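Local structure of endo-1,3-beta-glucanase, family GH16 (Zobellia galactanivorans, 5FUI) at residues Q25-S30 and V36-N41; S43-P48 and W123-I128; I60-A65 and Y112-Y117; S88-G93 and N97-S102. The protein probably binds laminarin, a beta-1,3-glucan, through this C-terminal family 6 carbohydrate-binding module of a marine laminarinase. All blocks are in the same frame, centred on the assembly; numbering follows the deposited sequence.

How the contacts relate
Contacts 2 and 3 lie in the core of the beta-sandwich, where side chains of its two sheets meet with no hydrogen bond between the paired segments. They hold the same elements: strands 44-52 and 110-118 are neighbours in one sheet, strands 56-66 and 124-131 in the other, and both contacts touch the same 2-aminomethyl-pyridine. Contact 1, a hairpin with polar side chains round glycerol, is partly buried and adjoins contact 2 where V36 meets I125. Contact 4 is a surface contact mixing small apolar groups with a threonine hydroxyl set against a backbone carbonyl; its strand 97-102 borders strand 60-65 of contact 3, and its W98 packs on C29 of contact 1.

Contact 1. Residues Q25-S30 and V36-N41; sequences QKEPCS and VGYINN. With APY (2-aminomethyl-pyridine), chain D; GOL (glycerol), chain B.
Q25 and G37 pair across a short antiparallel beta-hairpin, strands 25-28 and 34-37, at one end of the CBM6 beta-sandwich. Two backbone bonds join them, Q25 N to G37 O at 2.9 Å and G37 N to Q25 O at 2.8 Å. The Y38 ring leaves the chain just past the strand and lies obliquely against Q25, CD2 being 3.9 Å from CB. E27 brings its carboxylate in beside G37 and the far part of this ring: with CG between the backbone N and the carbonyl carbon (chi1 62°) and the chain extended beyond, OE2 ends 3.9 Å from G37 CA. A side chain at G37 would run into that carboxylate. Glycerol, probably from the crystallisation liquor, bridges the two segments. Its C2 sits over one face of the Y38 ring, displaced toward the rim, while its O1 donates to E27 OE1 and its O3 accepts from Y38 N. OE2 of E27 bonds N35 ND2, which helps fix the carboxylate. Y38, I39 and N40 line a 2-aminomethyl-pyridine pocket. In the plane of the Y38 ring, at its edge, a water bonds Y38 OH at 2.7 Å and donates to E27 OE1 at 2.6 Å.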
# COMPACT_ATOMS: atom_id res chain seq x y z
N GLN A 25 10.33 0.41 8.54
CA GLN A 25 10.20 0.23 9.98
C GLN A 25 8.79 0.63 10.38
O GLN A 25 8.15 1.47 9.79
CB GLN A 25 11.15 1.15 10.74
CG GLN A 25 12.61 0.70 10.55
CD GLN A 25 13.59 1.59 11.22
OE1 GLN A 25 13.37 2.05 12.32
NE2 GLN A 25 14.66 1.88 10.51
N LYS A 26 8.30 0.04 11.44
CA LYS A 26 6.99 0.40 12.04
C LYS A 26 7.14 1.56 13.05
O LYS A 26 8.21 1.70 13.72
CB LYS A 26 6.40 -0.79 12.81
CG LYS A 26 6.09 -2.05 12.00
CD LYS A 26 5.48 -3.10 12.92
CE LYS A 26 5.19 -4.40 12.22
NZ LYS A 26 6.06 -4.54 11.04
N GLU A 27 6.09 2.36 13.18
CA GLU A 27 6.13 3.48 14.13
C GLU A 27 4.68 3.78 14.54
O GLU A 27 3.75 3.43 13.83
CB GLU A 27 6.80 4.72 13.56
CG GLU A 27 6.05 5.27 12.34
CD GLU A 27 6.64 6.54 11.81
OE1 GLU A 27 7.26 7.31 12.59
OE2 GLU A 27 6.45 6.85 10.61
N PRO A 28 4.46 4.37 15.74
CA PRO A 28 3.09 4.70 16.13
C PRO A 28 2.49 5.71 15.15
O PRO A 28 3.17 6.62 14.72
CB PRO A 28 3.26 5.32 17.55
CG PRO A 28 4.68 5.21 17.87
CD PRO A 28 5.46 4.71 16.75
N CYS A 29 1.23 5.50 14.83
CA CYS A 29 0.58 6.33 13.80
C CYS A 29 -0.40 7.30 14.56
O CYS A 29 -1.12 6.85 15.48
CB CYS A 29 -0.17 5.39 12.85
SG CYS A 29 -1.10 6.23 11.57
N SER A 30 -0.50 8.51 14.07
CA SER A 30 -1.42 9.51 14.64
C SER A 30 -2.87 9.12 14.51
O SER A 30 -3.70 9.65 15.24
CB SER A 30 -1.20 10.90 14.00
OG SER A 30 -1.56 10.87 12.61
N VAL A 36 3.70 2.10 8.58
CA VAL A 36 5.07 1.81 7.99
C VAL A 36 5.69 3.15 7.66
O VAL A 36 5.07 4.02 6.95
CB VAL A 36 4.94 0.89 6.75
CG1 VAL A 36 6.30 0.46 6.30
CG2 VAL A 36 4.17 -0.34 7.19
N GLY A 37 6.94 3.33 8.14
CA GLY A 37 7.74 4.49 7.81
C GLY A 37 9.18 4.10 7.43
O GLY A 37 9.48 2.90 7.32
N TYR A 38 10.00 5.14 7.27
CA TYR A 38 11.41 4.97 6.91
C TYR A 38 11.51 4.07 5.65
O TYR A 38 12.34 3.15 5.52
CB TYR A 38 12.23 4.37 8.08
CG TYR A 38 12.14 5.26 9.30
CD1 TYR A 38 12.89 6.46 9.34
CD2 TYR A 38 11.15 5.04 10.26
CE1 TYR A 38 12.74 7.38 10.41
CE2 TYR A 38 11.03 5.89 11.38
CZ TYR A 38 11.77 7.09 11.41
OH TYR A 38 11.58 7.94 12.52
N ILE A 39 10.70 4.44 4.65
CA ILE A 39 10.61 3.73 3.40
C ILE A 39 11.55 4.42 2.41
O ILE A 39 11.55 5.63 2.25
CB ILE A 39 9.14 3.76 2.88
CG1 ILE A 39 8.17 3.23 3.96
CG2 ILE A 39 9.06 2.96 1.53
CD1 ILE A 39 6.74 3.02 3.39
N ASN A 40 12.41 3.59 1.84
CA ASN A 40 13.43 4.04 0.91
C ASN A 40 13.17 3.54 -0.50
O ASN A 40 12.29 2.74 -0.71
CB ASN A 40 14.82 3.56 1.37
CG ASN A 40 15.20 4.11 2.70
OD1 ASN A 40 15.71 3.36 3.54
ND2 ASN A 40 15.03 5.34 2.91
N ASN A 41 13.95 3.99 -1.47
CA ASN A 41 13.89 3.36 -2.80
C ASN A 41 14.20 1.87 -2.57
O ASN A 41 15.20 1.55 -1.92
CB ASN A 41 15.03 3.94 -3.67
CG ASN A 41 14.79 5.38 -4.09
OD1 ASN A 41 13.98 6.07 -3.56
ND2 ASN A 41 15.48 5.79 -5.17
N APY D . 13.87 11.35 6.62
CM APY D . 13.17 10.15 7.19
C2 APY D . 13.05 9.01 6.18
C3 APY D . 14.02 7.94 6.21
C4 APY D . 13.92 6.86 5.29
C5 APY D . 12.81 7.01 4.37
C6 APY D . 11.91 8.05 4.32
N1 APY D . 12.00 9.05 5.23
C1 GOL B . 9.32 10.13 10.44
O1 GOL B . 8.77 9.71 11.77
C2 GOL B . 8.97 8.92 9.58
O2 GOL B . 7.54 8.94 9.56
C3 GOL B . 9.57 8.98 8.19
O3 GOL B . 9.12 7.85 7.39
O HOH W 1 9.42 7.39 14.06

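Contact 2. Residues S43-P48 and W123-I128; sequences SWMSYP and WNINWI. With MG (magnesium ion), chain E; APY (2-aminomethyl-pyridine), chain C.
M45 reaches across the interior of the CBM6 beta-sandwich toward I125, strand 44-52 of one sheet facing strand 124-131 of the other. Its chain bends at both chi2 (88°) and chi3 (79°), which brings the methyl CE to 3.7 Å from I125 CG2 as M45 and I125 overlap side by side from the two sheets. The same methyl lies 4.3 Å from W123 CH2, oblique to the indole, so one methyl tip packs against a branched chain and an aromatic. Y47 and I128, the next pair along, reach in from facing strands: I128 CD1 rests over one face of the tyrosine ring, 4.1 Å from CZ. The hydroxyl of Y47 bonds A15 O, so the buried ring has its polar end satisfied. L116 packs on both I125 and I128, and Y62 covers the same two isoleucines from within their own sheet.

On the outer side of strand 44-52, W44 turns away from this core and offers one face to 2-aminomethyl-pyridine, whose C4 lies 3.8 Å above the centre of the indole. An alanine here would remove that flat platform, and the pyridine would probably lose the surface it rests on and be less firmly held. Along the strand from I125, N126 joins E14, E16 and E34 at the magnesium ion and grips it twice, through its backbone O and side-chain OD1, each at 2.4 Å.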
# COMPACT_ATOMS: atom_id res chain seq x y z
N SER A 43 12.66 -0.39 -0.89
CA SER A 43 11.86 -1.01 0.20
C SER A 43 10.58 -1.65 -0.38
O SER A 43 10.10 -1.25 -1.42
CB SER A 43 11.42 0.09 1.15
OG SER A 43 12.55 0.73 1.74
N TRP A 44 10.07 -2.67 0.32
CA TRP A 44 8.82 -3.26 -0.05
C TRP A 44 8.17 -3.98 1.08
O TRP A 44 8.81 -4.24 2.14
CB TRP A 44 8.96 -4.22 -1.28
CG TRP A 44 10.05 -5.29 -1.08
CD1 TRP A 44 11.39 -5.24 -1.45
CD2 TRP A 44 9.89 -6.56 -0.35
NE1 TRP A 44 12.05 -6.39 -1.05
CE2 TRP A 44 11.18 -7.21 -0.33
CE3 TRP A 44 8.81 -7.16 0.37
CZ2 TRP A 44 11.39 -8.40 0.30
CZ3 TRP A 44 9.04 -8.43 0.96
CH2 TRP A 44 10.30 -9.01 0.91
N MET A 45 6.90 -4.34 0.89
CA MET A 45 6.15 -5.10 1.90
C MET A 45 5.30 -6.10 1.16
O MET A 45 4.75 -5.77 0.09
CB MET A 45 5.27 -4.19 2.72
CG MET A 45 5.98 -3.12 3.52
SD MET A 45 6.24 -1.54 2.53
CE MET A 45 4.65 -0.85 2.66
N SER A 46 5.07 -7.26 1.75
CA SER A 46 4.28 -8.29 1.10
C SER A 46 3.21 -8.83 2.08
O SER A 46 3.54 -9.17 3.21
CB SER A 46 5.23 -9.43 0.66
OG SER A 46 4.62 -10.53 0.06
N TYR A 47 1.98 -8.98 1.59
CA TYR A 47 0.80 -9.39 2.40
C TYR A 47 0.19 -10.65 1.77
O TYR A 47 -0.41 -10.61 0.71
CB TYR A 47 -0.22 -8.24 2.34
CG TYR A 47 0.33 -6.91 2.79
CD1 TYR A 47 0.99 -6.04 1.87
CD2 TYR A 47 0.27 -6.51 4.17
CE1 TYR A 47 1.51 -4.81 2.29
CE2 TYR A 47 0.79 -5.27 4.58
CZ TYR A 47 1.47 -4.45 3.64
OH TYR A 47 2.01 -3.26 3.97
N PRO A 48 0.36 -11.82 2.41
CA PRO A 48 -0.20 -13.06 1.83
C PRO A 48 -1.74 -13.17 2.07
O PRO A 48 -2.33 -12.56 2.98
CB PRO A 48 0.54 -14.16 2.58
CG PRO A 48 0.65 -13.57 3.94
CD PRO A 48 1.16 -12.14 3.61
N TRP A 123 7.88 8.21 1.87
CA TRP A 123 6.44 8.18 2.10
C TRP A 123 6.14 7.17 3.18
O TRP A 123 6.97 6.27 3.50
CB TRP A 123 5.65 7.85 0.79
CG TRP A 123 6.11 6.54 0.15
CD1 TRP A 123 7.24 6.37 -0.62
CD2 TRP A 123 5.48 5.22 0.26
NE1 TRP A 123 7.34 5.04 -1.06
CE2 TRP A 123 6.29 4.31 -0.50
CE3 TRP A 123 4.33 4.71 0.92
CZ2 TRP A 123 5.99 2.96 -0.60
CZ3 TRP A 123 4.02 3.34 0.75
CH2 TRP A 123 4.85 2.50 0.01
N ASN A 124 4.98 7.42 3.85
CA ASN A 124 4.50 6.51 4.94
C ASN A 124 3.19 5.88 4.52
O ASN A 124 2.44 6.51 3.68
CB ASN A 124 4.24 7.28 6.22
CG ASN A 124 5.50 7.83 6.89
OD1 ASN A 124 5.38 8.80 7.70
ND2 ASN A 124 6.65 7.33 6.57
N ILE A 125 2.81 4.72 5.07
CA ILE A 125 1.49 4.18 4.79
C ILE A 125 0.89 3.53 6.05
O ILE A 125 1.58 2.81 6.77
CB ILE A 125 1.57 3.18 3.59
CG1 ILE A 125 0.18 2.60 3.36
CG2 ILE A 125 2.65 2.05 3.87
CD1 ILE A 125 0.06 1.92 1.99
N ASN A 126 -0.39 3.81 6.25
CA ASN A 126 -1.13 3.38 7.43
C ASN A 126 -1.92 2.06 7.13
O ASN A 126 -1.81 1.06 7.89
CB ASN A 126 -2.09 4.50 7.91
CG ASN A 126 -2.90 4.15 9.14
OD1 ASN A 126 -2.67 3.17 9.80
ND2 ASN A 126 -3.89 5.01 9.46
N TRP A 127 -2.64 2.05 6.00
CA TRP A 127 -3.44 0.88 5.65
C TRP A 127 -3.76 0.96 4.16
O TRP A 127 -3.52 1.94 3.48
CB TRP A 127 -4.78 0.79 6.50
CG TRP A 127 -5.59 2.02 6.65
CD1 TRP A 127 -5.75 2.78 7.82
CD2 TRP A 127 -6.40 2.66 5.62
NE1 TRP A 127 -6.61 3.86 7.57
CE2 TRP A 127 -7.05 3.83 6.27
CE3 TRP A 127 -6.70 2.40 4.25
CZ2 TRP A 127 -7.95 4.64 5.62
CZ3 TRP A 127 -7.58 3.30 3.59
CH2 TRP A 127 -8.16 4.39 4.25
N ILE A 128 -4.29 -0.18 3.71
CA ILE A 128 -4.79 -0.42 2.37
C ILE A 128 -6.28 -0.84 2.51
O ILE A 128 -6.62 -1.61 3.44
CB ILE A 128 -4.01 -1.55 1.63
CG1 ILE A 128 -2.49 -1.26 1.62
CG2 ILE A 128 -4.56 -1.73 0.21
CD1 ILE A 128 -1.72 -2.17 2.57
MG MG E . -1.83 1.01 10.27
N APY C . 5.97 -7.85 -4.87
CM APY C . 6.40 -6.96 -3.82
C2 APY C . 7.56 -7.89 -3.47
C3 APY C . 8.81 -7.60 -3.97
C4 APY C . 9.90 -8.47 -3.75
C5 APY C . 9.67 -9.69 -3.08
C6 APY C . 8.41 -9.98 -2.59
N1 APY C . 7.37 -9.10 -2.84
O HOH W 2 -2.98 0.67 12.29

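Contact 3. Residues I60-A65 and Y112-Y117; sequences IEYRVA and YQFGLY. With APY (2-aminomethyl-pyridine), chain C.
Y62 and F114 meet rim to rim between the two sheets of the CBM6 beta-sandwich, where segments 60-65 and 112-117 face each other, their axes 12.3 Å apart at closest and 45° apart in direction. The tyrosine projects from one sheet as a long bump, and F114 and L116, two residues apart on the opposite strand, form the hollow that takes its outer end. The two rings come together edge to edge: Y62 OH lies in the plane of the F114 ring, 3.5 Å from CZ, and F114 CZ lies near the plane of the tyrosine. F114 reaches inward with CG anti to its own N (chi1 180°), which carries the ring rim toward the hydroxyl. L116 supplies the other wall, its methyl CD2 coming in at a slant to 3.8 Å from Y62 CE2. At the neighbouring carbon of the F114 rim, I60 adds a smaller bump, its CD1 4.2 Å from CE1.

The hydroxyl buried at this junction bonds Q103 OE1 on strand 97-107, and F73 meets the Y62 ring edge-to-face. G115 and Y117, alternating with F114 and L116, lie on the outer face and help line a 2-aminomethyl-pyridine pocket. A side chain at G115 would strike the ligand amine; without one, the ligand's CM comes to 3.6 Å from G115 CA, and Y117 turns its ring edge to the pyridine, CD2 3.2 Å from C3.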
# COMPACT_ATOMS: atom_id res chain seq x y z
N ILE A 60 -8.84 0.26 -4.91
CA ILE A 60 -7.86 -0.02 -3.86
C ILE A 60 -7.34 1.36 -3.38
O ILE A 60 -6.82 2.17 -4.15
CB ILE A 60 -6.68 -0.89 -4.29
CG1 ILE A 60 -7.21 -2.20 -5.04
CG2 ILE A 60 -5.86 -1.21 -3.03
CD1 ILE A 60 -6.05 -3.17 -5.36
N GLU A 61 -7.59 1.60 -2.09
CA GLU A 61 -7.25 2.88 -1.40
C GLU A 61 -6.05 2.68 -0.54
O GLU A 61 -5.89 1.60 0.05
CB GLU A 61 -8.38 3.33 -0.48
CG GLU A 61 -9.65 3.84 -1.21
CD GLU A 61 -10.73 3.98 -0.19
OE1 GLU A 61 -11.33 2.94 0.17
OE2 GLU A 61 -10.98 5.14 0.31
N TYR A 62 -5.21 3.71 -0.46
CA TYR A 62 -3.97 3.69 0.30
C TYR A 62 -3.91 4.92 1.17
O TYR A 62 -3.98 6.06 0.66
CB TYR A 62 -2.69 3.65 -0.62
CG TYR A 62 -2.71 2.49 -1.59
CD1 TYR A 62 -3.34 2.55 -2.80
CD2 TYR A 62 -2.09 1.27 -1.22
CE1 TYR A 62 -3.33 1.44 -3.66
CE2 TYR A 62 -2.08 0.15 -2.07
CZ TYR A 62 -2.70 0.25 -3.25
OH TYR A 62 -2.66 -0.82 -4.10
N ARG A 63 -3.83 4.71 2.48
CA ARG A 63 -3.77 5.81 3.47
C ARG A 63 -2.33 6.14 3.70
O ARG A 63 -1.57 5.37 4.30
CB ARG A 63 -4.52 5.43 4.73
CG ARG A 63 -4.69 6.53 5.81
CD ARG A 63 -5.64 7.59 5.21
NE ARG A 63 -5.98 8.59 6.24
CZ ARG A 63 -6.70 9.69 5.98
NH1 ARG A 63 -7.15 9.95 4.73
NH2 ARG A 63 -6.95 10.57 6.97
N VAL A 64 -1.92 7.28 3.12
CA VAL A 64 -0.46 7.62 2.96
C VAL A 64 -0.14 9.03 3.48
O VAL A 64 -1.04 9.87 3.60
CB VAL A 64 -0.00 7.51 1.47
CG1 VAL A 64 -0.08 6.02 1.05
CG2 VAL A 64 -0.81 8.40 0.53
N ALA A 65 1.14 9.30 3.77
CA ALA A 65 1.59 10.63 4.13
C ALA A 65 2.97 10.86 3.59
O ALA A 65 3.76 9.88 3.43
CB ALA A 65 1.67 10.69 5.66
N TYR A 112 -4.37 -14.09 -3.38
CA TYR A 112 -3.07 -13.72 -3.87
C TYR A 112 -2.18 -13.13 -2.79
O TYR A 112 -2.66 -12.52 -1.82
CB TYR A 112 -3.20 -12.63 -5.01
CG TYR A 112 -4.14 -13.04 -6.12
CD1 TYR A 112 -3.71 -13.89 -7.09
CD2 TYR A 112 -5.40 -12.55 -6.24
CE1 TYR A 112 -4.54 -14.24 -8.14
CE2 TYR A 112 -6.27 -12.90 -7.27
CZ TYR A 112 -5.84 -13.75 -8.21
OH TYR A 112 -6.71 -14.10 -9.24
N GLN A 113 -0.88 -13.24 -3.02
CA GLN A 113 0.10 -12.48 -2.27
C GLN A 113 0.09 -11.07 -2.87
O GLN A 113 0.36 -10.90 -4.07
CB GLN A 113 1.49 -13.14 -2.37
CG GLN A 113 2.63 -12.42 -1.69
CD GLN A 113 3.93 -13.24 -1.73
OE1 GLN A 113 4.12 -14.15 -0.92
NE2 GLN A 113 4.86 -12.91 -2.69
N PHE A 114 -0.17 -10.07 -2.02
CA PHE A 114 -0.26 -8.66 -2.46
C PHE A 114 1.01 -7.91 -2.10
O PHE A 114 1.43 -7.99 -0.93
CB PHE A 114 -1.51 -8.08 -1.79
CG PHE A 114 -1.80 -6.62 -2.10
CD1 PHE A 114 -2.43 -6.23 -3.29
CD2 PHE A 114 -1.50 -5.67 -1.16
CE1 PHE A 114 -2.68 -4.88 -3.52
CE2 PHE A 114 -1.78 -4.34 -1.40
CZ PHE A 114 -2.34 -3.95 -2.58
N GLY A 115 1.69 -7.25 -3.06
CA GLY A 115 2.96 -6.64 -2.80
C GLY A 115 2.92 -5.14 -3.07
O GLY A 115 2.30 -4.71 -4.06
N LEU A 116 3.61 -4.36 -2.22
CA LEU A 116 3.84 -2.92 -2.46
C LEU A 116 5.33 -2.69 -2.54
O LEU A 116 6.05 -3.18 -1.67
CB LEU A 116 3.27 -2.06 -1.26
CG LEU A 116 1.76 -2.26 -1.10
CD1 LEU A 116 1.30 -1.35 0.04
CD2 LEU A 116 1.07 -1.94 -2.40
N TYR A 117 5.76 -2.03 -3.61
CA TYR A 117 7.19 -1.90 -3.82
C TYR A 117 7.50 -0.43 -3.99
O TYR A 117 6.95 0.24 -4.88
CB TYR A 117 7.55 -2.67 -5.13
CG TYR A 117 8.96 -3.21 -5.18
CD1 TYR A 117 10.05 -2.34 -5.16
CD2 TYR A 117 9.22 -4.61 -5.17
CE1 TYR A 117 11.37 -2.82 -5.20
CE2 TYR A 117 10.50 -5.10 -5.21
CZ TYR A 117 11.57 -4.22 -5.29
OH TYR A 117 12.85 -4.78 -5.28
N APY C . 5.97 -7.85 -4.87
CM APY C . 6.40 -6.96 -3.82
C2 APY C . 7.56 -7.89 -3.47
C3 APY C . 8.81 -7.60 -3.97
C4 APY C . 9.90 -8.47 -3.75
C5 APY C . 9.67 -9.69 -3.08
C6 APY C . 8.41 -9.98 -2.59
N1 APY C . 7.37 -9.10 -2.84

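Contact 4. Residues S88-G93 and N97-S102; sequences SVPNTG and NWTTVS
This is a surface contact in which the loop leaving strand 82-88 folds back along strand 97-107, the two running in nearly opposite directions, 161° apart, at the rim of the CBM6 beta-sandwich. T92 is central to it and works through both branches. Its OG1, held between the backbone N and the carbonyl carbon (chi1 62°), lies 2.7 Å from N97 O; that carbonyl and S66 O compete for the single hydroxyl proton, so which accepts it is not settled. The methyl CG2 points along the strand and meets T99 CG2 at 3.5 Å, the two side chains crossing at a slant. A valine in its place would probably leave N97 O and S66 O without the hydroxyl proton they share as possible acceptors.

Farther back along the loop, P90 lays the CD corner of its ring against V101 CG1 at 3.6 Å, with T99 CG2 at 4.1 Å from the same CD. T99 thus fits between proline and threonine. The bend beyond is an Asx turn: N91 OD1 takes the backbone N of G93 at 2.8 Å, in the carbonyl plane, while N91 ND2 bonds D69.

V89 faces inward, touching V64 of strand 56-66, F73 of strand 72-77 and W123. Strand 97-107 itself is an outermost strand of the four-stranded sheet, and it pairs along its inner edge with strand 56-66, T99 with V64 and V101 with Y62.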
# COMPACT_ATOMS: atom_id res chain seq x y z
N SER A 88 1.38 7.60 -6.88
CA SER A 88 2.19 8.71 -6.38
C SER A 88 1.64 9.17 -5.02
O SER A 88 0.40 9.32 -4.84
CB SER A 88 2.03 9.89 -7.35
OG SER A 88 2.65 9.51 -8.56
N VAL A 89 2.52 9.48 -4.07
CA VAL A 89 2.10 9.92 -2.74
C VAL A 89 2.23 11.47 -2.76
O VAL A 89 3.33 12.02 -2.97
CB VAL A 89 3.04 9.35 -1.62
CG1 VAL A 89 2.60 9.90 -0.29
CG2 VAL A 89 2.94 7.80 -1.62
N PRO A 90 1.10 12.20 -2.50
CA PRO A 90 1.18 13.64 -2.42
C PRO A 90 2.11 14.09 -1.33
O PRO A 90 2.27 13.40 -0.31
CB PRO A 90 -0.29 14.07 -2.09
CG PRO A 90 -1.09 12.89 -2.70
CD PRO A 90 -0.28 11.68 -2.34
N ASN A 91 2.67 15.27 -1.51
CA ASN A 91 3.35 15.96 -0.39
C ASN A 91 2.26 16.57 0.52
O ASN A 91 1.59 17.59 0.20
CB ASN A 91 4.27 17.03 -0.90
CG ASN A 91 5.06 17.65 0.23
OD1 ASN A 91 4.67 17.62 1.39
ND2 ASN A 91 6.25 18.27 -0.14
N THR A 92 1.91 15.84 1.56
CA THR A 92 0.84 16.25 2.47
C THR A 92 1.38 17.18 3.55
O THR A 92 0.61 17.64 4.40
CB THR A 92 0.24 15.02 3.19
OG1 THR A 92 1.29 14.40 3.97
CG2 THR A 92 -0.33 13.98 2.15
N GLY A 93 2.71 17.50 3.41
CA GLY A 93 3.36 18.48 4.33
C GLY A 93 3.67 17.97 5.71
O GLY A 93 4.00 18.79 6.58
N ASN A 97 0.59 13.65 8.32
CA ASN A 97 -0.51 14.32 7.63
C ASN A 97 -1.05 13.32 6.60
O ASN A 97 -0.40 13.10 5.60
CB ASN A 97 -0.06 15.60 6.91
CG ASN A 97 0.27 16.72 7.86
OD1 ASN A 97 0.68 17.78 7.41
ND2 ASN A 97 0.11 16.52 9.08
N TRP A 98 -2.16 12.68 6.89
CA TRP A 98 -2.58 11.52 6.06
C TRP A 98 -3.58 11.92 5.03
O TRP A 98 -4.38 12.85 5.22
CB TRP A 98 -3.22 10.48 7.01
CG TRP A 98 -2.20 9.98 7.96
CD1 TRP A 98 -1.97 10.42 9.28
CD2 TRP A 98 -1.21 8.97 7.66
NE1 TRP A 98 -0.86 9.76 9.80
CE2 TRP A 98 -0.36 8.87 8.86
CE3 TRP A 98 -0.96 8.13 6.57
CZ2 TRP A 98 0.73 7.99 8.92
CZ3 TRP A 98 0.20 7.31 6.63
CH2 TRP A 98 0.99 7.19 7.80
N THR A 99 -3.55 11.18 3.90
CA THR A 99 -4.50 11.36 2.81
C THR A 99 -4.74 10.01 2.15
O THR A 99 -3.92 9.08 2.33
CB THR A 99 -3.97 12.45 1.80
OG1 THR A 99 -5.11 12.84 1.01
CG2 THR A 99 -2.85 11.84 0.89
N THR A 100 -5.83 9.87 1.42
CA THR A 100 -6.12 8.60 0.77
C THR A 100 -6.06 8.70 -0.74
O THR A 100 -6.78 9.50 -1.37
CB THR A 100 -7.52 8.12 1.17
OG1 THR A 100 -7.59 8.02 2.62
CG2 THR A 100 -7.78 6.68 0.64
N VAL A 101 -5.09 7.97 -1.33
CA VAL A 101 -5.03 7.89 -2.80
C VAL A 101 -5.58 6.52 -3.21
O VAL A 101 -5.75 5.61 -2.38
CB VAL A 101 -3.58 8.11 -3.33
CG1 VAL A 101 -3.11 9.57 -2.97
CG2 VAL A 101 -2.62 7.01 -2.77
N SER A 102 -5.80 6.36 -4.50
CA SER A 102 -6.41 5.10 -4.96
C SER A 102 -6.01 4.72 -6.36
O SER A 102 -5.51 5.53 -7.13
CB SER A 102 -7.92 5.13 -4.83
OG SER A 102 -8.47 6.06 -5.82